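Local atomic coordinates of Rod shape determining protein RodA (Thermus thermophilus, PDB entry 6BAR), a protein that probably polymerises lipid II into peptidoglycan glycan strands as a membrane-embedded SEDS-family glycosyltransferase needed for cell wall elongation. Residues S44-L49 and S337-T342; F164-V169 and D296-S301; T254-S259 and F332-S337; R283-A288 and G302-L307. All blocks are in the same frame, centred on the assembly; numbering follows the deposited sequence.

Contact 1 of 4, residues S44-L49 and S337-T342; sequences SVALGL and SSLIAT. With OLC ((2R)-2,3-dihydroxypropyl (9Z)-octadec-9-enoate), chain C.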
loop_
_atom_site.group_PDB
_atom_site.type_symbol
_atom_site.label_atom_id
_atom_site.label_comp_id
_atom_site.label_asym_id
_atom_site.label_seq_id
_atom_site.Cartn_x
_atom_site.Cartn_y
_atom_site.Cartn_z
ATOM N N SER A 44 18.734 2.905 -1.625
ATOM C CA SER A 44 18.969 3.291 -3.010
ATOM C C SER A 44 18.840 2.085 -3.938
ATOM O O SER A 44 18.217 2.177 -5.006
ATOM C CB SER A 44 20.334 3.960 -3.146
ATOM O OG SER A 44 20.311 5.254 -2.559
ATOM N N VAL A 45 19.391 0.938 -3.533
ATOM C CA VAL A 45 19.241 -0.275 -4.332
ATOM C C VAL A 45 17.779 -0.698 -4.381
ATOM O O VAL A 45 17.293 -1.196 -5.404
ATOM C CB VAL A 45 20.146 -1.398 -3.788
ATOM C CG1 VAL A 45 19.846 -2.713 -4.496
ATOM C CG2 VAL A 45 21.602 -1.022 -3.967
ATOM N N ALA A 46 17.052 -0.504 -3.280
ATOM C CA ALA A 46 15.618 -0.764 -3.306
ATOM C C ALA A 46 14.910 0.129 -4.316
ATOM O O ALA A 46 14.018 -0.332 -5.028
ATOM C CB ALA A 46 15.015 -0.578 -1.918
ATOM N N LEU A 47 15.271 1.412 -4.385
ATOM C CA LEU A 47 14.635 2.288 -5.369
ATOM C C LEU A 47 14.935 1.819 -6.781
ATOM O O LEU A 47 14.046 1.800 -7.640
ATOM C CB LEU A 47 15.091 3.741 -5.191
ATOM C CG LEU A 47 14.604 4.764 -6.239
ATOM C CD1 LEU A 47 13.108 5.062 -6.127
ATOM C CD2 LEU A 47 15.408 6.052 -6.156
ATOM N N GLY A 48 16.190 1.457 -7.043
ATOM C CA GLY A 48 16.527 0.909 -8.347
ATOM C C GLY A 48 15.686 -0.306 -8.687
ATOM O O GLY A 48 15.085 -0.381 -9.761
ATOM N N LEU A 49 15.627 -1.272 -7.766
ATOM C CA LEU A 49 14.790 -2.453 -7.957
ATOM C C LEU A 49 13.327 -2.080 -8.148
ATOM O O LEU A 49 12.621 -2.708 -8.940
ATOM C CB LEU A 49 14.926 -3.394 -6.765
ATOM C CG LEU A 49 16.282 -4.043 -6.582
ATOM C CD1 LEU A 49 16.263 -4.859 -5.311
ATOM C CD2 LEU A 49 16.587 -4.909 -7.793
ATOM N N SER A 337 11.611 -3.059 1.180
ATOM C CA SER A 337 10.471 -3.819 0.690
ATOM C C SER A 337 9.249 -2.931 0.503
ATOM O O SER A 337 8.524 -3.078 -0.483
ATOM C CB SER A 337 10.145 -4.955 1.651
ATOM O OG SER A 337 9.093 -4.573 2.525
ATOM N N SER A 338 8.979 -2.027 1.450
ATOM C CA SER A 338 7.815 -1.158 1.307
ATOM C C SER A 338 7.957 -0.255 0.092
ATOM O O SER A 338 7.005 -0.076 -0.673
ATOM C CB SER A 338 7.608 -0.323 2.567
ATOM O OG SER A 338 6.465 0.504 2.425
ATOM N N LEU A 339 9.145 0.318 -0.103
ATOM C CA LEU A 339 9.404 1.115 -1.295
ATOM C C LEU A 339 9.165 0.307 -2.565
ATOM O O LEU A 339 8.431 0.740 -3.462
ATOM C CB LEU A 339 10.837 1.630 -1.263
ATOM C CG LEU A 339 11.143 2.670 -2.321
ATOM C CD1 LEU A 339 10.375 3.937 -1.989
ATOM C CD2 LEU A 339 12.630 2.920 -2.350
ATOM N N ILE A 340 9.795 -0.868 -2.663
ATOM C CA ILE A 340 9.657 -1.683 -3.866
ATOM C C ILE A 340 8.197 -2.052 -4.102
ATOM O O ILE A 340 7.698 -1.960 -5.228
ATOM C CB ILE A 340 10.552 -2.931 -3.774
ATOM C CG1 ILE A 340 12.020 -2.536 -3.928
ATOM C CG2 ILE A 340 10.166 -3.940 -4.839
ATOM C CD1 ILE A 340 12.982 -3.690 -3.759
ATOM N N ALA A 341 7.483 -2.446 -3.047
ATOM C CA ALA A 341 6.100 -2.880 -3.208
ATOM C C ALA A 341 5.186 -1.716 -3.568
ATOM O O ALA A 341 4.258 -1.876 -4.369
ATOM C CB ALA A 341 5.614 -3.560 -1.934
ATOM N N THR A 342 5.420 -0.539 -2.983
ATOM C CA THR A 342 4.624 0.626 -3.350
ATOM C C THR A 342 4.870 1.009 -4.798
ATOM O O THR A 342 3.933 1.351 -5.526
ATOM C CB THR A 342 4.939 1.809 -2.433
ATOM O OG1 THR A 342 4.814 1.406 -1.065
ATOM C CG2 THR A 342 3.972 2.955 -2.702
HETATM C C10 OLC C . 3.968 -7.555 -6.299
HETATM C C9 OLC C . 4.652 -6.758 -5.454
HETATM C C8 OLC C . 5.232 -7.323 -4.173
HETATM C C24 OLC C . 16.124 -5.579 -0.086
HETATM C C7 OLC C . 6.523 -6.604 -3.831
HETATM C C6 OLC C . 7.383 -7.490 -2.954
HETATM C C5 OLC C . 7.787 -6.765 -1.689
HETATM C C4 OLC C . 9.154 -7.245 -1.245
HETATM C C3 OLC C . 10.166 -7.018 -2.351
HETATM C C2 OLC C . 11.560 -6.928 -1.761
HETATM C C21 OLC C . 14.391 -6.955 -1.234
HETATM C C1 OLC C . 12.565 -7.720 -2.575
HETATM C C22 OLC C . 15.684 -6.180 -1.403
HETATM O O19 OLC C . 12.195 -8.631 -3.294
HETATM O O25 OLC C . 16.795 -4.358 -0.321
HETATM O O23 OLC C . 16.695 -7.037 -1.879
HETATM O O20 OLC C . 13.935 -7.398 -2.501
#
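Ile340 CD1 rests on Leu49 CB at 3.6 Å, the two side chains crossing obliquely, and the same methyl also meets Leu49 CD1. One carbon nearer its backbone, Ile340 CG1 lies near Ala46 O and 4.1 Å from Ala46 CB. The first torsion of Ile340, with CG1 anti to the carbonyl carbon (chi1 -72°), puts CG1 against Ala46, while CG2 is turned to a bound lipid. Leu339 makes a second contact: its CD2 lies against the Leu47 backbone, with Leu339 CD2 3.7 Å from Leu47 N and 3.8 Å from Leu47 CB. Both segments belong to predicted transmembrane helices of the SEDS fold, 39-56 and 336-354, which run nearly parallel at 17° with axes 8.4 Å apart. Beyond this shell, Leu47 points away from 337-342 and reaches Val23 and Phe27 of helix 13-30. The lipid, a monoolein chain, follows the flank of 337-342: its C7 is 3.7 Å from Ala341 CB, and its C3 lies 4.0 Å from Ile340 CG2. Further back, Thr342 OG1 donates to Ser338 O from above the carbonyl plane, on the face opposite Thr342 N, giving that oxygen two bonds. Ser338 OG is hydrogen-bonded to Thr328 OG1 in the preceding loop.

Contact 2 of 4, residues F164-V169 and D296-S301; sequences FVVVFV and DRLFLS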
loop_
_atom_site.group_PDB
_atom_site.type_symbol
_atom_site.label_atom_id
_atom_site.label_comp_id
_atom_site.label_asym_id
_atom_site.label_seq_id
_atom_site.Cartn_x
_atom_site.Cartn_y
_atom_site.Cartn_z
ATOM N N PHE A 164 -13.000 -2.443 2.722
ATOM C CA PHE A 164 -14.082 -1.512 3.010
ATOM C C PHE A 164 -14.261 -0.525 1.869
ATOM O O PHE A 164 -15.384 -0.242 1.448
ATOM C CB PHE A 164 -13.827 -0.759 4.314
ATOM C CG PHE A 164 -14.553 0.558 4.388
ATOM C CD1 PHE A 164 -15.911 0.603 4.662
ATOM C CD2 PHE A 164 -13.881 1.749 4.161
ATOM C CE1 PHE A 164 -16.584 1.813 4.711
ATOM C CE2 PHE A 164 -14.548 2.960 4.209
ATOM C CZ PHE A 164 -15.901 2.990 4.485
ATOM N N VAL A 165 -13.161 0.031 1.369
ATOM C CA VAL A 165 -13.270 1.053 0.329
ATOM C C VAL A 165 -13.855 0.448 -0.945
ATOM O O VAL A 165 -14.744 1.029 -1.581
ATOM C CB VAL A 165 -11.903 1.716 0.081
ATOM C CG1 VAL A 165 -11.976 2.695 -1.071
ATOM C CG2 VAL A 165 -11.432 2.429 1.342
ATOM N N VAL A 166 -13.374 -0.740 -1.321
ATOM C CA VAL A 166 -13.888 -1.428 -2.509
ATOM C C VAL A 166 -15.386 -1.668 -2.378
ATOM O O VAL A 166 -16.173 -1.352 -3.282
ATOM C CB VAL A 166 -13.133 -2.751 -2.733
ATOM C CG1 VAL A 166 -13.834 -3.614 -3.785
ATOM C CG2 VAL A 166 -11.694 -2.481 -3.115
ATOM N N VAL A 167 -15.801 -2.240 -1.247
ATOM C CA VAL A 167 -17.213 -2.518 -1.027
ATOM C C VAL A 167 -18.029 -1.224 -1.029
ATOM O O VAL A 167 -19.077 -1.145 -1.678
ATOM C CB VAL A 167 -17.380 -3.325 0.276
ATOM C CG1 VAL A 167 -18.792 -3.223 0.814
ATOM C CG2 VAL A 167 -17.002 -4.793 0.044
ATOM N N PHE A 168 -17.556 -0.181 -0.338
ATOM C CA PHE A 168 -18.341 1.046 -0.215
ATOM C C PHE A 168 -18.524 1.721 -1.565
ATOM O O PHE A 168 -19.633 2.148 -1.906
ATOM C CB PHE A 168 -17.686 2.015 0.777
ATOM C CG PHE A 168 -18.359 3.371 0.840
ATOM C CD1 PHE A 168 -19.442 3.587 1.681
ATOM C CD2 PHE A 168 -17.910 4.425 0.052
ATOM C CE1 PHE A 168 -20.064 4.826 1.736
ATOM C CE2 PHE A 168 -18.530 5.665 0.101
ATOM C CZ PHE A 168 -19.607 5.866 0.943
ATOM N N VAL A 169 -17.443 1.847 -2.339
ATOM C CA VAL A 169 -17.551 2.431 -3.672
ATOM C C VAL A 169 -18.423 1.563 -4.571
ATOM O O VAL A 169 -19.164 2.082 -5.416
ATOM C CB VAL A 169 -16.145 2.645 -4.267
ATOM C CG1 VAL A 169 -16.227 3.162 -5.694
ATOM C CG2 VAL A 169 -15.351 3.603 -3.402
ATOM N N ASP A 296 -11.808 -1.825 -12.779
ATOM C CA ASP A 296 -10.695 -0.891 -12.651
ATOM C C ASP A 296 -11.001 0.197 -11.633
ATOM O O ASP A 296 -10.142 0.542 -10.813
ATOM C CB ASP A 296 -10.349 -0.270 -14.004
ATOM C CG ASP A 296 -9.711 -1.261 -14.946
ATOM O OD1 ASP A 296 -9.963 -2.472 -14.777
ATOM O OD2 ASP A 296 -8.948 -0.834 -15.839
ATOM N N ARG A 297 -12.200 0.779 -11.696
ATOM C CA ARG A 297 -12.592 1.753 -10.682
ATOM C C ARG A 297 -12.380 1.183 -9.287
ATOM O O ARG A 297 -11.747 1.817 -8.432
ATOM C CB ARG A 297 -14.049 2.171 -10.884
ATOM N N LEU A 298 -12.874 -0.037 -9.057
ATOM C CA LEU A 298 -12.734 -0.666 -7.748
ATOM C C LEU A 298 -11.271 -0.864 -7.370
ATOM O O LEU A 298 -10.878 -0.583 -6.236
ATOM C CB LEU A 298 -13.475 -2.002 -7.721
ATOM C CG LEU A 298 -14.991 -1.936 -7.880
ATOM C CD1 LEU A 298 -15.583 -3.315 -7.667
ATOM C CD2 LEU A 298 -15.594 -0.921 -6.919
ATOM N N PHE A 299 -10.455 -1.351 -8.304
ATOM C CA PHE A 299 -9.052 -1.623 -8.003
ATOM C C PHE A 299 -8.302 -0.340 -7.650
ATOM O O PHE A 299 -7.606 -0.274 -6.623
ATOM C CB PHE A 299 -8.413 -2.343 -9.197
ATOM C CG PHE A 299 -6.927 -2.541 -9.083
ATOM C CD1 PHE A 299 -6.387 -3.408 -8.139
ATOM C CD2 PHE A 299 -6.068 -1.882 -9.944
ATOM C CE1 PHE A 299 -5.010 -3.592 -8.047
ATOM C CE2 PHE A 299 -4.696 -2.063 -9.863
ATOM C CZ PHE A 299 -4.166 -2.918 -8.912
ATOM N N LEU A 300 -8.444 0.696 -8.482
ATOM C CA LEU A 300 -7.790 1.974 -8.211
ATOM C C LEU A 300 -8.228 2.556 -6.872
ATOM O O LEU A 300 -7.396 3.065 -6.109
ATOM C CB LEU A 300 -8.081 2.970 -9.338
ATOM C CG LEU A 300 -7.132 2.938 -10.540
ATOM C CD1 LEU A 300 -7.364 1.718 -11.397
ATOM C CD2 LEU A 300 -7.199 4.208 -11.379
ATOM N N SER A 301 -9.530 2.489 -6.565
ATOM C CA SER A 301 -10.005 3.083 -5.320
ATOM C C SER A 301 -9.534 2.288 -4.107
ATOM O O SER A 301 -9.194 2.878 -3.075
ATOM C CB SER A 301 -11.529 3.207 -5.331
ATOM O OG SER A 301 -12.154 1.950 -5.526
#
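No ring of either segment enters the seam where Val165, Val166 and Val169 meet Leu298 and Ser301; the aromatic groups turn to other sides of the helices. One face of the Phe164 ring carries Phe168 CB, offset toward the rim, and the Phe168 ring in turn meets Trp174 edge-to-face. Phe299 is directed away from 164-169 and packs on Leu115 and Leu116 of helix 106-121. In the seam, valine and leucine methyls meet one another, two backbone oxygens and Ser301. Leu298 CD2 lies 3.7 Å from Val166 O and 4.3 Å from Val169 CG1, while Leu298 CD1 is 4.3 Å from Val166 CG1. Leu298 CG, anti to the carbonyl carbon (chi1 -65°), starts this branch, whose end comes nearer to 164-169 than its base. These are two predicted transmembrane helices of the SEDS fold, 153-170 and 294-319, running roughly antiparallel at 143° with axes 8.8 Å apart. Val165 CG1 sits 3.4 Å from Ser301 O, and Val169 CG2 is 4.2 Å from Ser301 OG. Ser301 OG is turned back onto its own helix, 2.9 Å from both Arg297 O and Leu298 O. Phe285 of helix 266-288 also packs on Ser301, and Asp296 OD1 forms a salt bridge with Arg62 NE.

Contact 3 of 4, residues T254-S259 and F332-S337; sequences TDFVFS and FSYGGS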
loop_
_atom_site.group_PDB
_atom_site.type_symbol
_atom_site.label_atom_id
_atom_site.label_comp_id
_atom_site.label_asym_id
_atom_site.label_seq_id
_atom_site.Cartn_x
_atom_site.Cartn_y
_atom_site.Cartn_z
ATOM N N THR A 254 10.334 3.017 14.548
ATOM C CA THR A 254 9.887 2.965 13.156
ATOM C C THR A 254 9.701 4.363 12.580
ATOM O O THR A 254 9.904 4.571 11.377
ATOM C CB THR A 254 8.583 2.167 13.031
ATOM O OG1 THR A 254 8.676 0.953 13.783
ATOM C CG2 THR A 254 8.311 1.813 11.569
ATOM N N ASP A 255 9.327 5.333 13.424
ATOM C CA ASP A 255 9.109 6.716 13.012
ATOM C C ASP A 255 10.381 7.562 13.072
ATOM O O ASP A 255 10.290 8.794 13.187
ATOM C CB ASP A 255 7.995 7.352 13.854
ATOM C CG ASP A 255 8.226 7.220 15.365
ATOM O OD1 ASP A 255 9.166 7.851 15.900
ATOM O OD2 ASP A 255 7.446 6.500 16.028
ATOM N N PHE A 256 11.566 6.944 12.976
ATOM C CA PHE A 256 12.819 7.694 13.050
ATOM C C PHE A 256 13.123 8.464 11.773
ATOM O O PHE A 256 14.138 9.166 11.719
ATOM C CB PHE A 256 13.992 6.761 13.411
ATOM C CG PHE A 256 14.584 5.989 12.243
ATOM C CD1 PHE A 256 13.926 4.900 11.693
ATOM C CD2 PHE A 256 15.839 6.317 11.746
ATOM C CE1 PHE A 256 14.489 4.180 10.646
ATOM C CE2 PHE A 256 16.405 5.602 10.698
ATOM C CZ PHE A 256 15.730 4.533 10.150
ATOM N N VAL A 257 12.256 8.366 10.765
ATOM C CA VAL A 257 12.388 9.116 9.521
ATOM C C VAL A 257 11.402 10.276 9.544
ATOM O O VAL A 257 11.649 11.330 8.948
ATOM C CB VAL A 257 12.159 8.200 8.304
ATOM C CG1 VAL A 257 12.511 8.921 7.007
ATOM C CG2 VAL A 257 12.963 6.920 8.453
ATOM N N PHE A 258 10.283 10.095 10.245
ATOM C CA PHE A 258 9.253 11.125 10.277
ATOM C C PHE A 258 9.348 12.015 11.512
ATOM O O PHE A 258 9.028 13.209 11.436
ATOM C CB PHE A 258 7.868 10.485 10.199
ATOM C CG PHE A 258 6.748 11.480 10.248
ATOM C CD1 PHE A 258 6.371 12.177 9.111
ATOM C CD2 PHE A 258 6.077 11.725 11.432
ATOM C CE1 PHE A 258 5.345 13.095 9.157
ATOM C CE2 PHE A 258 5.053 12.640 11.485
ATOM C CZ PHE A 258 4.684 13.326 10.347
ATOM N N SER A 259 9.769 11.461 12.654
ATOM C CA SER A 259 9.938 12.277 13.851
ATOM C C SER A 259 11.044 13.310 13.671
ATOM O O SER A 259 10.996 14.374 14.302
ATOM C CB SER A 259 10.234 11.382 15.064
ATOM O OG SER A 259 11.471 10.701 14.922
ATOM N N PHE A 332 8.133 7.187 1.578
ATOM C CA PHE A 332 8.849 8.172 2.383
ATOM C C PHE A 332 9.666 7.554 3.507
ATOM O O PHE A 332 10.849 7.877 3.665
ATOM C CB PHE A 332 7.859 9.187 2.970
ATOM C CG PHE A 332 8.519 10.342 3.668
ATOM C CD1 PHE A 332 9.037 11.399 2.937
ATOM C CD2 PHE A 332 8.620 10.375 5.055
ATOM C CE1 PHE A 332 9.649 12.463 3.571
ATOM C CE2 PHE A 332 9.227 11.439 5.698
ATOM C CZ PHE A 332 9.744 12.485 4.955
ATOM N N SER A 333 9.066 6.687 4.315
ATOM C CA SER A 333 9.785 6.112 5.439
ATOM C C SER A 333 10.799 5.077 4.960
ATOM O O SER A 333 10.742 4.585 3.827
ATOM C CB SER A 333 8.810 5.476 6.432
ATOM O OG SER A 333 9.493 4.995 7.579
ATOM N N TYR A 334 11.737 4.748 5.847
ATOM C CA TYR A 334 12.802 3.809 5.517
ATOM C C TYR A 334 12.265 2.385 5.433
ATOM O O TYR A 334 11.432 1.970 6.243
ATOM C CB TYR A 334 13.922 3.878 6.560
ATOM C CG TYR A 334 14.958 2.797 6.378
ATOM C CD1 TYR A 334 15.948 2.916 5.409
ATOM C CD2 TYR A 334 14.934 1.647 7.152
ATOM C CE1 TYR A 334 16.893 1.926 5.225
ATOM C CE2 TYR A 334 15.871 0.650 6.975
ATOM C CZ TYR A 334 16.849 0.796 6.010
ATOM O OH TYR A 334 17.788 -0.192 5.832
ATOM N N GLY A 335 12.759 1.631 4.449
ATOM C CA GLY A 335 12.283 0.281 4.211
ATOM C C GLY A 335 12.308 -0.111 2.747
ATOM O O GLY A 335 11.535 0.417 1.940
ATOM N N GLY A 336 13.189 -1.049 2.396
ATOM C CA GLY A 336 13.368 -1.390 0.992
ATOM C C GLY A 336 12.191 -2.143 0.404
ATOM O O GLY A 336 11.796 -1.905 -0.743
ATOM N N SER A 337 11.611 -3.059 1.180
ATOM C CA SER A 337 10.471 -3.819 0.690
ATOM C C SER A 337 9.249 -2.931 0.503
ATOM O O SER A 337 8.524 -3.078 -0.483
ATOM C CB SER A 337 10.145 -4.955 1.651
ATOM O OG SER A 337 9.093 -4.573 2.525
#
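Val257 has CG1 anti to the backbone N (chi1 -171°) and CG2 anti to the carbonyl carbon; CG1 turns to Phe332 and CG2 to Tyr334. Phe256 has CG between the backbone N and the carbonyl carbon (chi1 82°), and its ring lies against the next residue: Val257 CG2 stands 3.8 Å above the ring plane, over the centre. Val257 CG2 thus lies between the Phe256 ring and Tyr334, 3.6 Å from Tyr334 N and 3.7 Å from Tyr334 CB, the valine and tyrosine side chains crossing at about a right angle. Phe256 CZ reaches the same Tyr334 CB at 4.1 Å. Val257 CG1 lies 3.9 Å from Phe332 O and 4.3 Å from Phe332 CE2. Two connecting segments meet here, each leading toward a helix: 254-259 toward a weakly bonded one near 258-264, and 332-337 into the predicted transmembrane helix 336-354, with Gly335 at its N-cap in a backbone conformation suited to glycine. Ser333 OG faces Thr254 O at 3.8 Å, in packing contact alone. Within 254-259, Asp255 O accepts from both Ser259 N and Ser259 OG. Val257 O is hydrogen-bonded to Asn29 ND2 of helix 13-30. The Tyr334 ring leads away from 254-259 to Leu39, Arg42 and Gln43 of helix 39-56, and the Phe332 ring meets Trp261 edge-to-face.

Contact 4 of 4, residues R283-A288 and G302-L307; sequences RLFALA and GFAGML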
loop_
_atom_site.group_PDB
_atom_site.type_symbol
_atom_site.label_atom_id
_atom_site.label_comp_id
_atom_site.label_asym_id
_atom_site.label_seq_id
_atom_site.Cartn_x
_atom_site.Cartn_y
_atom_site.Cartn_z
ATOM N N ARG A 283 -5.199 12.474 -7.123
ATOM C CA ARG A 283 -4.964 11.992 -8.480
ATOM C C ARG A 283 -5.345 10.525 -8.619
ATOM O O ARG A 283 -5.842 10.110 -9.671
ATOM C CB ARG A 283 -3.509 12.213 -8.890
ATOM C CG ARG A 283 -3.271 13.502 -9.686
ATOM C CD ARG A 283 -4.156 13.583 -10.931
ATOM N NE ARG A 283 -4.020 14.857 -11.642
ATOM C CZ ARG A 283 -3.221 15.056 -12.687
ATOM N NH1 ARG A 283 -3.165 16.248 -13.272
ATOM N NH2 ARG A 283 -2.476 14.066 -13.151
ATOM N N LEU A 284 -5.140 9.726 -7.569
ATOM C CA LEU A 284 -5.569 8.329 -7.618
ATOM C C LEU A 284 -7.085 8.218 -7.758
ATOM O O LEU A 284 -7.590 7.488 -8.619
ATOM C CB LEU A 284 -5.090 7.579 -6.375
ATOM C CG LEU A 284 -3.612 7.189 -6.348
ATOM C CD1 LEU A 284 -3.240 6.563 -5.019
ATOM C CD2 LEU A 284 -3.304 6.239 -7.495
ATOM N N PHE A 285 -7.832 8.940 -6.920
ATOM C CA PHE A 285 -9.287 8.882 -7.026
ATOM C C PHE A 285 -9.807 9.559 -8.296
ATOM O O PHE A 285 -10.907 9.231 -8.751
ATOM C CB PHE A 285 -9.926 9.489 -5.772
ATOM C CG PHE A 285 -9.964 8.544 -4.595
ATOM C CD1 PHE A 285 -10.095 7.176 -4.791
ATOM C CD2 PHE A 285 -9.868 9.018 -3.296
ATOM C CE1 PHE A 285 -10.133 6.302 -3.714
ATOM C CE2 PHE A 285 -9.906 8.147 -2.215
ATOM C CZ PHE A 285 -10.037 6.788 -2.425
ATOM N N ALA A 286 -9.039 10.477 -8.887
ATOM C CA ALA A 286 -9.417 11.059 -10.170
ATOM C C ALA A 286 -9.209 10.064 -11.303
ATOM O O ALA A 286 -10.049 9.956 -12.202
ATOM C CB ALA A 286 -8.617 12.337 -10.436
ATOM N N LEU A 287 -8.089 9.339 -11.283
ATOM C CA LEU A 287 -7.897 8.267 -12.248
ATOM C C LEU A 287 -8.929 7.167 -12.055
ATOM O O LEU A 287 -9.333 6.522 -13.029
ATOM C CB LEU A 287 -6.481 7.701 -12.139
ATOM C CG LEU A 287 -5.335 8.691 -12.385
ATOM C CD1 LEU A 287 -4.039 7.938 -12.619
ATOM C CD2 LEU A 287 -5.637 9.640 -13.540
ATOM N N ALA A 288 -9.394 6.973 -10.816
ATOM C CA ALA A 288 -10.333 5.896 -10.513
ATOM C C ALA A 288 -11.669 6.100 -11.222
ATOM O O ALA A 288 -12.165 5.195 -11.908
ATOM C CB ALA A 288 -10.531 5.791 -9.000
ATOM N N GLY A 302 -9.503 0.955 -4.211
ATOM C CA GLY A 302 -8.958 0.152 -3.125
ATOM C C GLY A 302 -7.501 0.471 -2.857
ATOM O O GLY A 302 -7.084 0.616 -1.699
ATOM N N PHE A 303 -6.711 0.613 -3.924
ATOM C CA PHE A 303 -5.303 0.963 -3.762
ATOM C C PHE A 303 -5.145 2.311 -3.061
ATOM O O PHE A 303 -4.379 2.440 -2.091
ATOM C CB PHE A 303 -4.609 0.976 -5.125
ATOM C CG PHE A 303 -3.112 0.966 -5.043
ATOM C CD1 PHE A 303 -2.418 -0.232 -5.010
ATOM C CD2 PHE A 303 -2.397 2.151 -5.000
ATOM C CE1 PHE A 303 -1.037 -0.245 -4.934
ATOM C CE2 PHE A 303 -1.014 2.144 -4.929
ATOM C CZ PHE A 303 -0.334 0.946 -4.896
ATOM N N ALA A 304 -5.866 3.329 -3.546
ATOM C CA ALA A 304 -5.783 4.654 -2.933
ATOM C C ALA A 304 -6.218 4.619 -1.475
ATOM O O ALA A 304 -5.630 5.305 -0.628
ATOM C CB ALA A 304 -6.631 5.656 -3.716
ATOM N N GLY A 305 -7.250 3.831 -1.166
ATOM C CA GLY A 305 -7.673 3.696 0.218
ATOM C C GLY A 305 -6.578 3.135 1.102
ATOM O O GLY A 305 -6.268 3.693 2.154
ATOM N N MET A 306 -5.978 2.020 0.685
ATOM C CA MET A 306 -4.909 1.429 1.483
ATOM C C MET A 306 -3.764 2.416 1.701
ATOM O O MET A 306 -3.223 2.533 2.814
ATOM C CB MET A 306 -4.411 0.155 0.805
ATOM C CG MET A 306 -5.417 -0.981 0.846
ATOM S SD MET A 306 -4.767 -2.523 0.179
ATOM C CE MET A 306 -5.986 -3.677 0.798
ATOM N N LEU A 307 -3.390 3.147 0.651
ATOM C CA LEU A 307 -2.282 4.091 0.772
ATOM C C LEU A 307 -2.613 5.210 1.760
ATOM O O LEU A 307 -1.866 5.458 2.726
ATOM C CB LEU A 307 -1.950 4.653 -0.609
ATOM C CG LEU A 307 -0.510 5.067 -0.883
ATOM C CD1 LEU A 307 -0.252 5.008 -2.372
ATOM C CD2 LEU A 307 -0.264 6.468 -0.360
#
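Leu284 and Phe285 clasp Ala304 in an apolar contact between two helices consecutive in the chain, 266-288 and 294-319, both predicted to span the membrane. The axes are 9.3 Å apart and run antiparallel at 166°, and the backbones come nearest at Leu284 and Ala304, whose CA atoms are 6.0 Å apart. The methyl of Ala304 is the shared centre. Leu284 CB touches Ala304 CB at 3.6 Å, and Leu284 CD1 lies against the same Ala304 CB at 3.7 Å. From the neighbouring position the Phe285 ring covers it: Ala304 CB stands over one ring face, 3.9 Å from the centroid and 26° off the normal, displaced toward the rim near CE1, a CH-pi contact. Phe285 CG is anti to the carbonyl carbon (chi1 -80°). The end of the ring comes nearer to 302-307 than its base does, and Phe285 CZ is 4.3 Å from Gly305 N. Beside Ala304, Leu284 CD1 also comes within 4.3 Å of Leu307 CD1 and lies at the edge of the Phe303 ring, near its plane, 4.5 Å from Phe303 CD2. Other helices complete the surroundings: Leu284 also touches Leu15 of helix 13-30, while Phe303 packs on Leu112 of helix 106-121 and Leu346 of helix 336-354. At the border, Arg283 NH2 forms a salt bridge with Asp12 OD1. Two adjacent antiparallel membrane helices joined by a short connection and packed through an alanine, leucines and a phenylalanine ring make up a transmembrane helical hairpin.

In the fold
Contacts 1, 2 and 4 are largely buried helix-helix seams, whereas contact 3 is only partly buried and joins loop ends. Contacts 2 and 4 share helix 294-319 and touch: Leu300 packs on Leu287 and Ala288, and Ser301 lies between both neighbours, touching valines of 153-170 and Phe285 of 266-288. Contacts 1 and 3 share Ser337 and use helix 336-354, contact 3 at its start and contact 1 a little further on; Ala46 meets Gly336 between them. Contacts 1 and 2 lie on opposite sides of the chain's centre. All four are chiefly apolar; aromatic rings take part in 3 and 4, and a lipid borders 1.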